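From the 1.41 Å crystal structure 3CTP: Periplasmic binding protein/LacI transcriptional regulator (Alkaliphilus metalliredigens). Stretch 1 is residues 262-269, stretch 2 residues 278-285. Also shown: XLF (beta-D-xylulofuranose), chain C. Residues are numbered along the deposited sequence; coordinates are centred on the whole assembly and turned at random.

Stretch 1 (262-269) QIIGFDNS
Stretch 2 278-285: SLTTINQP

Residues 262-269 and 278-285 run side by side in broadly the same direction, their end-to-end vectors 42° apart, and bury 630 Å² between them. Stretch 1 is a strand at 262-264 and stays extended through Phe-266; Asp-267 (phi/psi 135/-44) and Asn-268 (56/52) then take positive phi. Stretch 2 is extended throughout its contact, with strand at Thr-281 and Ile-282. CA register: Ile-264 with Thr-280 (5.0 Å), Gly-265 with Thr-281 (4.6 Å), Phe-266 with Ile-282 (4.7 Å) and Asn-268 with Asn-283 (4.7 Å).

The backbone ladder begins where Gly-265 N donates to Thr-280 O (2.9 Å). Asp-267 N then donates to Ile-282 O (2.7 Å), and Gln-284 N returns a bond to Asp-267 O (3.0 Å), so that Asp-267 bridges Asn-283. Between these rungs, Gly-265 O and Ile-282 N lie 3.7 Å apart and find no partner.

Ile-282 (chi1 -55°, chi2 -63°, both m), which has the largest area covered, points toward stretch 1. Its CB sits 3.8 Å from the centroid of the Phe-266 ring, 18° off the normal, a CH-pi contact over the face, while its CD1 meets Ile-264 CD1 (tt) at 4.0 Å. The Phe-266 CA-to-CB bond points away, but chi1 -154° (t) and chi2 106° bring the ring back; Gln-284 CG approaches its edge, 3.9 Å from CE2.

Polar side chains join the later residues. Asn-268 (t) points toward stretch 2, its ND2 donating to Asn-283 OD1 (2.8 Å), while its backbone N makes a weak bond to Thr-281 OG1 (3.4 Å). Gln-284 (m, t, chi3 68°) donates from NE2 to Asp-267 OD1 (2.8 Å) and to xylulofuranose O3 (3.0 Å). Asp-267 (chi1 -75°, m) accepts sugar O2 at OD1 and sugar O1 at OD2, both at 2.6 Å, so the pairing that links the stretches also holds the ligand.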

# COMPACT_ATOMS: atom_id res chain seq x y z
N GLN A 262 -9.78 8.82 -22.74
CA GLN A 262 -8.82 7.71 -22.58
C GLN A 262 -7.80 8.11 -21.53
O GLN A 262 -7.51 9.30 -21.41
CB GLN A 262 -8.11 7.42 -23.89
CG GLN A 262 -9.10 7.03 -25.03
CD GLN A 262 -8.36 6.59 -26.27
OE1 GLN A 262 -7.54 5.68 -26.21
NE2 GLN A 262 -8.59 7.28 -27.39
N ILE A 263 -7.27 7.13 -20.80
CA ILE A 263 -6.36 7.40 -19.67
C ILE A 263 -5.15 6.49 -19.80
O ILE A 263 -5.30 5.28 -20.06
CB ILE A 263 -7.02 7.07 -18.30
CG1 ILE A 263 -8.45 7.64 -18.22
CG2 ILE A 263 -6.13 7.52 -17.14
CD1 ILE A 263 -8.52 9.12 -18.12
N ILE A 264 -3.96 7.06 -19.61
CA ILE A 264 -2.76 6.23 -19.43
C ILE A 264 -2.05 6.70 -18.17
O ILE A 264 -1.95 7.90 -17.92
CB ILE A 264 -1.84 6.30 -20.67
CG1 ILE A 264 -0.56 5.47 -20.47
CG2 ILE A 264 -1.52 7.75 -21.02
CD1 ILE A 264 0.17 5.23 -21.78
N GLY A 265 -1.58 5.75 -17.35
CA GLY A 265 -0.81 6.07 -16.13
C GLY A 265 0.67 5.78 -16.29
O GLY A 265 1.22 5.82 -17.40
N PHE A 266 1.34 5.48 -15.16
CA PHE A 266 2.73 5.08 -15.21
C PHE A 266 3.03 4.26 -13.97
O PHE A 266 2.62 4.64 -12.88
CB PHE A 266 3.64 6.33 -15.17
CG PHE A 266 5.00 6.14 -15.82
CD1 PHE A 266 5.26 6.72 -17.07
CD2 PHE A 266 6.02 5.49 -15.16
CE1 PHE A 266 6.52 6.59 -17.66
CE2 PHE A 266 7.28 5.35 -15.75
CZ PHE A 266 7.52 5.90 -17.02
N ASP A 267 3.74 3.15 -14.17
CA ASP A 267 4.31 2.28 -13.13
C ASP A 267 4.07 0.79 -13.44
O ASP A 267 4.94 -0.04 -13.20
CB ASP A 267 3.70 2.45 -11.74
CG ASP A 267 4.14 3.71 -11.03
OD1 ASP A 267 5.19 4.31 -11.39
OD2 ASP A 267 3.45 4.06 -10.03
N ASN A 268 2.86 0.47 -13.87
CA ASN A 268 2.36 -0.91 -13.78
C ASN A 268 2.43 -1.41 -12.34
O ASN A 268 2.96 -2.49 -12.07
CB ASN A 268 3.12 -1.87 -14.70
CG ASN A 268 2.38 -3.19 -14.88
OD1 ASN A 268 1.18 -3.27 -14.59
ND2 ASN A 268 3.09 -4.23 -15.34
N SER A 269 1.87 -0.62 -11.43
CA SER A 269 1.66 -1.13 -10.07
C SER A 269 0.29 -1.84 -9.95
O SER A 269 -0.56 -1.79 -10.86
CB SER A 269 1.76 0.01 -9.05
OG SER A 269 0.66 0.89 -9.18
N SER A 278 -9.42 -1.75 -16.50
CA SER A 278 -8.01 -1.84 -16.15
C SER A 278 -7.18 -0.80 -16.91
O SER A 278 -7.51 -0.44 -18.03
CB SER A 278 -7.47 -3.24 -16.41
OG SER A 278 -7.74 -3.58 -17.77
N LEU A 279 -6.10 -0.35 -16.28
CA LEU A 279 -5.41 0.87 -16.67
C LEU A 279 -4.26 0.62 -17.65
O LEU A 279 -3.30 -0.09 -17.33
CB LEU A 279 -4.83 1.51 -15.40
CG LEU A 279 -4.03 2.80 -15.55
CD1 LEU A 279 -4.88 3.92 -16.10
CD2 LEU A 279 -3.52 3.18 -14.17
N THR A 280 -4.32 1.25 -18.82
CA THR A 280 -3.15 1.28 -19.70
C THR A 280 -2.05 2.07 -19.00
O THR A 280 -2.32 3.10 -18.36
CB THR A 280 -3.52 1.96 -21.01
OG1 THR A 280 -4.49 1.15 -21.67
CG2 THR A 280 -2.28 2.16 -21.89
N THR A 281 -0.82 1.60 -19.11
CA THR A 281 0.23 2.20 -18.29
C THR A 281 1.59 1.93 -18.91
O THR A 281 1.70 1.27 -19.94
CB THR A 281 0.16 1.67 -16.83
OG1 THR A 281 1.07 2.39 -15.99
CG2 THR A 281 0.49 0.17 -16.81
N ILE A 282 2.62 2.51 -18.31
CA ILE A 282 4.00 2.27 -18.71
C ILE A 282 4.63 1.46 -17.59
O ILE A 282 4.64 1.86 -16.42
CB ILE A 282 4.79 3.58 -18.85
CG1 ILE A 282 4.09 4.55 -19.82
CG2 ILE A 282 6.23 3.28 -19.31
CD1 ILE A 282 3.98 4.01 -21.27
N ASN A 283 5.17 0.30 -17.94
CA ASN A 283 5.81 -0.57 -16.98
C ASN A 283 7.14 -0.07 -16.47
O ASN A 283 8.05 0.15 -17.26
CB ASN A 283 6.06 -1.94 -17.65
CG ASN A 283 6.56 -2.99 -16.69
OD1 ASN A 283 5.79 -3.48 -15.85
ND2 ASN A 283 7.85 -3.36 -16.81
N GLN A 284 7.28 0.05 -15.14
CA GLN A 284 8.62 0.09 -14.53
C GLN A 284 9.04 -1.30 -14.12
O GLN A 284 8.25 -2.03 -13.49
CB GLN A 284 8.63 0.96 -13.26
CG GLN A 284 8.39 2.42 -13.51
CD GLN A 284 8.90 3.26 -12.35
OE1 GLN A 284 10.10 3.34 -12.13
NE2 GLN A 284 7.98 3.93 -11.63
N PRO A 285 10.26 -1.72 -14.51
CA PRO A 285 10.63 -3.12 -14.30
C PRO A 285 11.13 -3.35 -12.89
O PRO A 285 12.34 -3.29 -12.61
CB PRO A 285 11.75 -3.35 -15.32
CG PRO A 285 12.39 -1.98 -15.49
CD PRO A 285 11.23 -0.98 -15.35
O4 XLF C . 8.59 9.39 -8.58
C4 XLF C . 7.76 8.64 -9.46
C5 XLF C . 6.33 9.12 -9.25
O5 XLF C . 5.65 8.07 -8.56
C3 XLF C . 7.72 7.17 -9.06
O3 XLF C . 8.44 6.35 -9.98
C2 XLF C . 6.25 6.89 -9.09
O2 XLF C . 5.79 6.69 -10.45
C1 XLF C . 5.86 5.71 -8.22
O1 XLF C . 4.43 5.58 -8.21
O HOH W 1 5.89 -2.79 -12.23